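Local atomic coordinates of conserved membrane protein (Chlamydia abortus, PDB entry 6GZU), a protein that combines deubiquitinating and acetylating activities as a secreted Chlamydia effector of the CE protease clan and induces Golgi fragmentation in host cells. Residues 54-58 / 59-63; 21-24 / 25-29; 210-213 / 214-218; 167-170 / 171-175. All coordinates share one frame; numbering follows the deposited sequence.

Interaction 1: 54-58 / 59-63. With ZN (zinc ion), chain C.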
# COMPACT_ATOMS: atom_id res chain seq x y z
N ALA A 54 10.65 -2.78 0.76
CA ALA A 54 9.57 -3.21 1.64
C ALA A 54 8.81 -4.42 1.08
O ALA A 54 8.54 -5.42 1.80
CB ALA A 54 8.60 -2.05 1.94
N VAL A 55 8.48 -4.36 -0.20
CA VAL A 55 7.81 -5.47 -0.85
C VAL A 55 8.66 -6.72 -0.83
O VAL A 55 8.17 -7.82 -0.49
CB VAL A 55 7.48 -5.07 -2.32
CG1 VAL A 55 7.02 -6.30 -3.11
CG2 VAL A 55 6.42 -3.96 -2.37
N LEU A 56 9.93 -6.61 -1.23
CA LEU A 56 10.80 -7.78 -1.22
C LEU A 56 10.95 -8.38 0.16
O LEU A 56 10.87 -9.61 0.32
CB LEU A 56 12.18 -7.45 -1.79
CG LEU A 56 12.17 -7.00 -3.24
CD1 LEU A 56 13.55 -6.46 -3.71
CD2 LEU A 56 11.78 -8.20 -4.11
N LYS A 57 11.10 -7.55 1.19
CA LYS A 57 11.21 -8.10 2.55
C LYS A 57 9.90 -8.78 2.96
O LYS A 57 9.91 -9.85 3.57
CB LYS A 57 11.58 -7.03 3.58
CG LYS A 57 13.06 -6.58 3.51
CD LYS A 57 13.33 -5.39 4.44
CE LYS A 57 13.11 -5.77 5.91
NZ LYS A 57 13.94 -6.95 6.32
N ASP A 58 8.75 -8.19 2.60
CA ASP A 58 7.48 -8.80 3.04
C ASP A 58 7.20 -10.13 2.35
O ASP A 58 6.52 -10.99 2.91
CB ASP A 58 6.31 -7.81 2.85
CG ASP A 58 6.34 -6.70 3.83
OD1 ASP A 58 6.83 -6.94 4.95
OD2 ASP A 58 5.84 -5.62 3.55
N LEU A 59 7.77 -10.34 1.16
CA LEU A 59 7.66 -11.62 0.46
C LEU A 59 8.83 -12.55 0.77
O LEU A 59 9.00 -13.60 0.12
CB LEU A 59 7.61 -11.39 -1.06
CG LEU A 59 6.32 -10.62 -1.43
CD1 LEU A 59 6.42 -10.15 -2.91
CD2 LEU A 59 5.18 -11.55 -1.22
N HIS A 60 9.63 -12.19 1.78
CA HIS A 60 10.82 -12.98 2.17
C HIS A 60 11.83 -13.22 1.06
O HIS A 60 12.46 -14.29 1.00
CB HIS A 60 10.38 -14.29 2.84
CG HIS A 60 9.32 -14.07 3.88
ND1 HIS A 60 7.97 -14.26 3.63
CD2 HIS A 60 9.39 -13.58 5.14
CE1 HIS A 60 7.27 -13.97 4.72
NE2 HIS A 60 8.11 -13.57 5.65
N LEU A 61 11.96 -12.22 0.19
CA LEU A 61 12.88 -12.23 -0.91
C LEU A 61 14.08 -11.33 -0.69
O LEU A 61 14.82 -11.06 -1.63
CB LEU A 61 12.16 -11.81 -2.18
CG LEU A 61 11.14 -12.85 -2.66
CD1 LEU A 61 10.26 -12.24 -3.72
CD2 LEU A 61 11.83 -14.06 -3.19
N TYR A 62 14.35 -10.93 0.54
CA TYR A 62 15.49 -10.05 0.75
C TYR A 62 16.39 -10.55 1.88
O TYR A 62 15.90 -10.81 2.97
CB TYR A 62 15.04 -8.61 1.00
CG TYR A 62 16.23 -7.71 1.01
CD1 TYR A 62 16.90 -7.43 -0.18
CD2 TYR A 62 16.75 -7.22 2.20
CE1 TYR A 62 18.03 -6.65 -0.20
CE2 TYR A 62 17.89 -6.44 2.20
CZ TYR A 62 18.53 -6.17 0.99
OH TYR A 62 19.66 -5.39 0.97
N ASP A 63 17.68 -10.70 1.63
CA ASP A 63 18.60 -11.21 2.65
C ASP A 63 19.40 -10.05 3.20
O ASP A 63 20.34 -9.59 2.57
CB ASP A 63 19.54 -12.27 2.04
CG ASP A 63 20.59 -12.80 3.03
OD1 ASP A 63 21.48 -12.02 3.40
OD2 ASP A 63 20.54 -13.99 3.42
ZN ZN C . 7.34 -13.18 7.43
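With CG1 of Val55 anti to its own backbone N (chi1 169°) and CG of Leu59 anti to the carbonyl carbon (chi1 -65°), the two side chains run alongside each other in the same direction, and Val55 CG1 meets Leu59 CD1 at 3.9 Å. They flank the point where helix 51-58 ends in a Schellman motif with His60, at positive phi, as its C-prime residue. The two defining bonds are both present: Leu61 N reaches back to Leu56 O at 2.8 Å, nearly straight at 159°, and His60 N takes Lys57 O at 3.0 Å from above the carbonyl plane, not along a lone pair. Leu59 N closes the last helical turn on Val55 O at 3.0 Å.

Beyond the turn the chain leaves across the end of the helix. Leu61 crosses Leu56 at about a right angle, its CB against Leu56 CD2, while CB of Tyr62 settles on Lys57 CG at 3.8 Å before the ring leads off. Tyr62 opens the short strand that pairs with 68-69, and helix 159-174 packs on Val55, Leu56, Leu59 and Leu61.

The turn also delivers a zinc ligand. His60 shares the metal with Cys78, His80 and Cys95, and the second shell starts in the same helix: Asp58 OD1 is hydrogen-bonded to NE2 of His80 and OD2 to Tyr103 OH, so the carboxylate probably steadies His80. Over one face of the His60 ring sits Asp58 O, near the ring's border, and His60 NE2 coordinates the zinc ion at 2.0 Å.

Interaction 2: 21-24 / 25-29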
# COMPACT_ATOMS: atom_id res chain seq x y z
N LEU A 21 -1.97 6.68 10.32
CA LEU A 21 -2.71 5.82 11.26
C LEU A 21 -4.16 5.55 10.82
O LEU A 21 -4.65 4.42 10.93
CB LEU A 21 -2.67 6.37 12.71
CG LEU A 21 -1.23 6.36 13.28
CD1 LEU A 21 -1.11 6.94 14.67
CD2 LEU A 21 -0.64 4.95 13.26
N GLU A 22 -4.82 6.58 10.28
CA GLU A 22 -6.19 6.43 9.76
C GLU A 22 -6.23 5.53 8.54
O GLU A 22 -7.11 4.65 8.42
CB GLU A 22 -6.80 7.78 9.44
CG GLU A 22 -7.28 8.44 10.70
CD GLU A 22 -7.25 9.97 10.74
OE1 GLU A 22 -6.37 10.63 10.16
OE2 GLU A 22 -8.12 10.51 11.44
N ILE A 23 -5.25 5.69 7.65
CA ILE A 23 -5.17 4.81 6.50
C ILE A 23 -4.92 3.37 6.97
O ILE A 23 -5.59 2.43 6.54
CB ILE A 23 -4.03 5.24 5.57
CG1 ILE A 23 -4.37 6.58 4.91
CG2 ILE A 23 -3.79 4.16 4.51
CD1 ILE A 23 -3.14 7.29 4.30
N SER A 24 -3.95 3.19 7.86
CA SER A 24 -3.65 1.85 8.35
C SER A 24 -4.84 1.22 9.06
O SER A 24 -5.01 0.01 8.99
CB SER A 24 -2.44 1.89 9.28
OG SER A 24 -1.28 2.18 8.54
N THR A 25 -5.64 2.03 9.74
CA THR A 25 -6.83 1.52 10.42
C THR A 25 -7.76 0.94 9.37
O THR A 25 -8.35 -0.11 9.60
CB THR A 25 -7.52 2.65 11.22
OG1 THR A 25 -6.65 3.03 12.29
CG2 THR A 25 -8.87 2.22 11.86
N HIS A 26 -7.96 1.66 8.25
CA HIS A 26 -8.81 1.10 7.20
C HIS A 26 -8.26 -0.18 6.59
O HIS A 26 -9.02 -1.09 6.26
CB HIS A 26 -9.20 2.13 6.12
CG HIS A 26 -10.41 1.72 5.35
ND1 HIS A 26 -11.65 1.60 5.95
CD2 HIS A 26 -10.56 1.33 4.06
CE1 HIS A 26 -12.52 1.19 5.04
NE2 HIS A 26 -11.88 1.00 3.90
N LEU A 27 -6.95 -0.25 6.39
CA LEU A 27 -6.33 -1.50 5.91
C LEU A 27 -6.60 -2.65 6.87
O LEU A 27 -6.99 -3.74 6.44
CB LEU A 27 -4.84 -1.31 5.62
CG LEU A 27 -4.49 -0.64 4.29
CD1 LEU A 27 -5.26 0.54 3.83
CD2 LEU A 27 -2.96 -0.35 4.33
N ILE A 28 -6.49 -2.41 8.18
CA ILE A 28 -6.78 -3.45 9.15
C ILE A 28 -8.26 -3.84 9.09
O ILE A 28 -8.61 -5.04 9.14
CB ILE A 28 -6.40 -3.01 10.60
CG1 ILE A 28 -4.87 -2.93 10.77
CG2 ILE A 28 -7.01 -3.94 11.69
CD1 ILE A 28 -4.15 -4.32 10.60
N ARG A 29 -9.15 -2.85 9.00
CA ARG A 29 -10.58 -3.11 8.81
C ARG A 29 -10.79 -4.03 7.58
O ARG A 29 -11.48 -5.05 7.67
CB ARG A 29 -11.30 -1.79 8.65
CG ARG A 29 -12.78 -1.82 8.45
CD ARG A 29 -13.31 -0.37 8.35
NE ARG A 29 -13.21 0.40 9.58
CZ ARG A 29 -12.51 1.52 9.80
NH1 ARG A 29 -11.77 2.09 8.84
NH2 ARG A 29 -12.54 2.06 11.02
O HOH W 1 -9.90 4.40 9.10
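Thr25 turns its hydroxyl back onto the preceding turn of helix 20-33, where OG1 donates to Leu21 O at 2.8 Å. The backbone N of Thr25 grips the same oxygen, also at 2.8 Å, and the two donors approach it from opposite faces of the carbonyl plane. The hydroxyl can do this because OG1 stands beside the backbone N, anti to the carbonyl carbon (chi1 -67°), so a side chain and a main-chain donor share one acceptor. Further round the helix, Ile23 and Leu27 project as neighbours from successive turns, with Ile23 CG2 and Leu27 CD1 4.0 Å apart; Leu27 CD1 also leans on Ile23 O at 3.3 Å.

The next shell is polar. NH1 of Arg29 donates to ND1 of His26 at 2.9 Å, the nitrogen lying in the imidazole plane at the ring edge. A water accepts from Arg29 NH1 and donates to Glu22 O at 2.9 Å, tying the guanidinium to the earlier turn.

Outside the helix, Arg29 NE is fixed by Arg245 O, and the far nitrogen of the imidazole, NE2, bonds Asp213 OD2 on helix 204-217, while Phe238 meets the ring edge-to-face. Pro104 of strand 100-107 touches both Ile23 and Leu27. Since ND1 accepts from Arg29, the proton of His26 is consistent with a place on NE2, facing an aspartate that would stabilise that tautomer.

Interaction 3: 210-213 / 214-218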
# COMPACT_ATOMS: atom_id res chain seq x y z
N LEU A 210 -10.71 4.14 -0.06
CA LEU A 210 -11.91 3.76 -0.82
C LEU A 210 -11.52 2.88 -2.02
O LEU A 210 -12.17 1.87 -2.31
CB LEU A 210 -12.65 5.03 -1.31
CG LEU A 210 -13.94 4.98 -2.13
CD1 LEU A 210 -14.61 6.38 -2.08
CD2 LEU A 210 -13.70 4.60 -3.59
N PHE A 211 -10.47 3.26 -2.74
CA PHE A 211 -10.05 2.46 -3.88
C PHE A 211 -9.74 1.02 -3.46
O PHE A 211 -10.19 0.06 -4.13
CB PHE A 211 -8.87 3.08 -4.62
CG PHE A 211 -8.38 2.22 -5.74
CD1 PHE A 211 -9.14 2.11 -6.91
CD2 PHE A 211 -7.24 1.45 -5.57
CE1 PHE A 211 -8.76 1.26 -7.95
CE2 PHE A 211 -6.80 0.61 -6.60
CZ PHE A 211 -7.57 0.53 -7.81
N LEU A 212 -8.95 0.87 -2.41
CA LEU A 212 -8.56 -0.49 -2.03
C LEU A 212 -9.81 -1.29 -1.63
O LEU A 212 -9.95 -2.47 -1.95
CB LEU A 212 -7.57 -0.49 -0.87
CG LEU A 212 -7.10 -1.90 -0.46
CD1 LEU A 212 -6.35 -2.58 -1.61
CD2 LEU A 212 -6.21 -1.75 0.74
N ASP A 213 -10.72 -0.65 -0.89
CA ASP A 213 -12.00 -1.23 -0.51
C ASP A 213 -12.71 -1.85 -1.72
O ASP A 213 -13.10 -3.02 -1.72
CB ASP A 213 -12.85 -0.12 0.10
CG ASP A 213 -13.84 -0.63 1.06
OD1 ASP A 213 -14.69 -1.45 0.66
OD2 ASP A 213 -13.80 -0.19 2.23
N LYS A 214 -12.84 -1.06 -2.78
CA LYS A 214 -13.52 -1.53 -3.97
C LYS A 214 -12.70 -2.51 -4.78
O LYS A 214 -13.25 -3.45 -5.34
CB LYS A 214 -13.86 -0.32 -4.83
CG LYS A 214 -14.63 0.75 -4.09
CD LYS A 214 -16.06 0.67 -4.40
CE LYS A 214 -16.78 1.80 -3.69
NZ LYS A 214 -18.22 1.55 -3.48
N TYR A 215 -11.39 -2.29 -4.86
CA TYR A 215 -10.48 -3.19 -5.59
C TYR A 215 -10.57 -4.59 -5.04
O TYR A 215 -10.50 -5.56 -5.82
CB TYR A 215 -9.03 -2.67 -5.52
CG TYR A 215 -7.99 -3.59 -6.09
CD1 TYR A 215 -7.40 -4.56 -5.29
CD2 TYR A 215 -7.56 -3.47 -7.41
CE1 TYR A 215 -6.44 -5.41 -5.81
CE2 TYR A 215 -6.61 -4.33 -7.93
CZ TYR A 215 -6.06 -5.31 -7.12
OH TYR A 215 -5.09 -6.17 -7.60
N LEU A 216 -10.65 -4.73 -3.72
CA LEU A 216 -10.64 -6.06 -3.12
C LEU A 216 -11.93 -6.84 -3.42
O LEU A 216 -11.95 -8.09 -3.37
CB LEU A 216 -10.39 -5.97 -1.58
CG LEU A 216 -8.95 -5.55 -1.21
CD1 LEU A 216 -8.85 -5.26 0.27
CD2 LEU A 216 -7.92 -6.65 -1.60
N ASP A 217 -13.02 -6.13 -3.73
CA ASP A 217 -14.24 -6.79 -4.21
C ASP A 217 -14.26 -7.01 -5.72
O ASP A 217 -14.91 -7.92 -6.21
CB ASP A 217 -15.49 -6.01 -3.78
CG ASP A 217 -15.77 -6.16 -2.28
OD1 ASP A 217 -15.41 -7.20 -1.69
OD2 ASP A 217 -16.34 -5.24 -1.69
N ASN A 218 -13.52 -6.18 -6.44
CA ASN A 218 -13.45 -6.27 -7.90
C ASN A 218 -12.14 -5.66 -8.38
O ASN A 218 -12.00 -4.45 -8.44
CB ASN A 218 -14.62 -5.49 -8.53
CG ASN A 218 -14.50 -5.37 -10.04
OD1 ASN A 218 -13.70 -6.06 -10.69
ND2 ASN A 218 -15.30 -4.46 -10.60
O HOH W 2 -13.96 -4.74 0.26
O HOH W 3 -16.26 -2.48 -1.44
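Phe211 and Tyr215 set their rings obliquely against each other one turn apart on helix 204-217, with planes at 41° and centroids 5.9 Å apart. The closest side-chain approach runs from Phe211 CZ to Tyr215 CD2 at 4.0 Å, and CB of Tyr215 lies over one face of the Phe211 ring, toward its rim. Both have CG anti to the backbone N (chi1 176° and 173°). Leu212 meets Leu216 at a slant, its CG 3.9 Å from Leu216 CD1. Elsewhere the first torsion of Lys214 sets CG beside the backbone N, 4.0 Å from Leu210 CD2, and the bend at the second carries the chain onward.

The polar side is bridged by solvent. One water lies 2.8 Å from Asp213 OD1 and another 2.8 Å from Asp213 O; both also approach Asp217 OD2, the second more weakly. Asp213 OD1 and Asp217 OD2 stay 4.8 Å apart; Asp213 OD2 forms a salt bridge with Arg245 and a hydrogen bond with His26 NE2, and Asp217 OD2 a salt bridge with Lys33. That would ease having like charges one turn apart.

This helix is wedged between its neighbours. Leu210 packs on Phe234 and Phe238 of helix 228-241, Leu212 and Leu216 on Leu30 of helix 20-33. Toward the central sheet, Phe211 stacks on Phe150, and Tyr215 touches Ile139 of strand 134-141 while its hydroxyl bonds Glu146 and Asn141.

Interaction 4: 167-170 / 171-175; sequences NSIA and TRLGN
Ile169 and Leu173 carry the close-packed side of this helical turn, one following the other up the same flank, with Ile169 CG2 3.8 Å from Leu173 CD1. Leu173 CG also presses on Ile169 O at 3.3 Å, brought there by a first torsion that sets it beside the backbone N (chi1 -60°). This buried face looks two ways: Ile169 touches Ile51 and Val55 of helix 51-58 as well as Val147 of the sheet, and Leu173 reaches Leu59 and Leu61. Ala170, equally buried, rests on Val147 and Val189, and its carbonyl oxygen takes Gly174 N at 3.0 Å near the end of the helix.

The solvent side is looser and relies on polar links. Thr171, exposed, donates from OG1 to Asn167 O at 2.9 Å while its backbone N binds the same oxygen from the opposite face of the carbonyl plane, so one acceptor is held by two donors.

Between these sides, Arg172 stretches out from CG to NE and passes its CG 3.3 Å from Ser168 O. Its NE forms a salt bridge with OE2 of Glu52 on helix 51-58. An amphipathic helix whose apolar flank is shared between the sheet and helix 51-58 with the turn after it suits its place here, as the connecting helix of the beta-alpha-beta unit of strand 146-150, helix 159-174 and strand 188-191.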
# COMPACT_ATOMS: atom_id res chain seq x y z
N ASN A 167 8.38 -0.75 -11.81
CA ASN A 167 8.83 -1.68 -12.85
C ASN A 167 9.88 -2.60 -12.32
O ASN A 167 9.97 -3.76 -12.76
CB ASN A 167 9.26 -0.91 -14.12
CG ASN A 167 8.08 -0.36 -14.82
OD1 ASN A 167 7.70 0.85 -14.63
ND2 ASN A 167 7.44 -1.19 -15.60
N SER A 168 10.67 -2.13 -11.35
CA SER A 168 11.65 -3.02 -10.76
C SER A 168 10.94 -4.08 -9.91
O SER A 168 11.27 -5.28 -9.97
CB SER A 168 12.65 -2.21 -9.97
OG SER A 168 13.74 -3.00 -9.59
N ILE A 169 9.94 -3.70 -9.12
CA ILE A 169 9.14 -4.68 -8.40
C ILE A 169 8.54 -5.66 -9.40
O ILE A 169 8.57 -6.88 -9.17
CB ILE A 169 8.02 -3.96 -7.61
CG1 ILE A 169 8.64 -3.15 -6.47
CG2 ILE A 169 6.97 -4.97 -7.09
CD1 ILE A 169 7.65 -2.11 -5.86
N ALA A 170 7.92 -5.15 -10.47
CA ALA A 170 7.22 -6.06 -11.40
C ALA A 170 8.19 -7.06 -11.99
O ALA A 170 7.84 -8.26 -12.17
CB ALA A 170 6.59 -5.26 -12.52
N THR A 171 9.40 -6.60 -12.35
CA THR A 171 10.40 -7.46 -12.97
C THR A 171 10.91 -8.50 -11.97
O THR A 171 11.00 -9.70 -12.29
CB THR A 171 11.54 -6.62 -13.50
OG1 THR A 171 11.01 -5.79 -14.55
CG2 THR A 171 12.69 -7.52 -14.09
N ARG A 172 11.26 -8.07 -10.76
CA ARG A 172 11.76 -9.01 -9.77
C ARG A 172 10.74 -10.06 -9.34
O ARG A 172 11.10 -11.24 -9.15
CB ARG A 172 12.31 -8.30 -8.53
CG ARG A 172 13.52 -7.38 -8.89
CD ARG A 172 14.19 -6.97 -7.57
NE ARG A 172 15.15 -5.90 -7.75
CZ ARG A 172 16.37 -6.13 -8.17
NH1 ARG A 172 16.74 -7.38 -8.41
NH2 ARG A 172 17.25 -5.14 -8.31
N LEU A 173 9.48 -9.66 -9.16
CA LEU A 173 8.45 -10.61 -8.76
C LEU A 173 8.10 -11.55 -9.90
O LEU A 173 7.78 -12.71 -9.65
CB LEU A 173 7.19 -9.93 -8.24
CG LEU A 173 7.45 -9.04 -7.01
CD1 LEU A 173 6.13 -8.62 -6.44
CD2 LEU A 173 8.27 -9.85 -5.94
N GLY A 174 8.18 -11.09 -11.16
CA GLY A 174 7.96 -11.99 -12.29
C GLY A 174 8.94 -13.14 -12.37
O GLY A 174 8.65 -14.23 -12.91
N ASN A 175 10.11 -12.94 -11.80
CA ASN A 175 11.14 -13.99 -11.82
C ASN A 175 10.84 -15.06 -10.75
O ASN A 175 11.46 -16.14 -10.76
CB ASN A 175 12.51 -13.38 -11.53
CG ASN A 175 13.03 -12.48 -12.64
OD1 ASN A 175 12.69 -12.65 -13.82
ND2 ASN A 175 13.88 -11.53 -12.27

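Along the chain the order is interaction 2, interaction 1, interaction 4, interaction 3, and in space they form two pairs. Interactions 1 and 4, with centres about 12 Å apart on the same side of the chain's centre, join helix 51-58 to helix 159-174, with Leu173 CD2 touching Leu59 CD1 at 3.6 Å. Interactions 2 and 3, with centres about 14 Å apart, join helix 20-33 to helix 204-217, where His26 meets Asp213 and Leu27 meets Leu212. The pairs themselves do not touch; the centres of 2 and 4 are about 27 Å apart. Helices from both pairs contact the five-stranded mixed sheet, and the zinc ion is bound at interaction 1, where the turn ending helix 51-58 contributes one ligand.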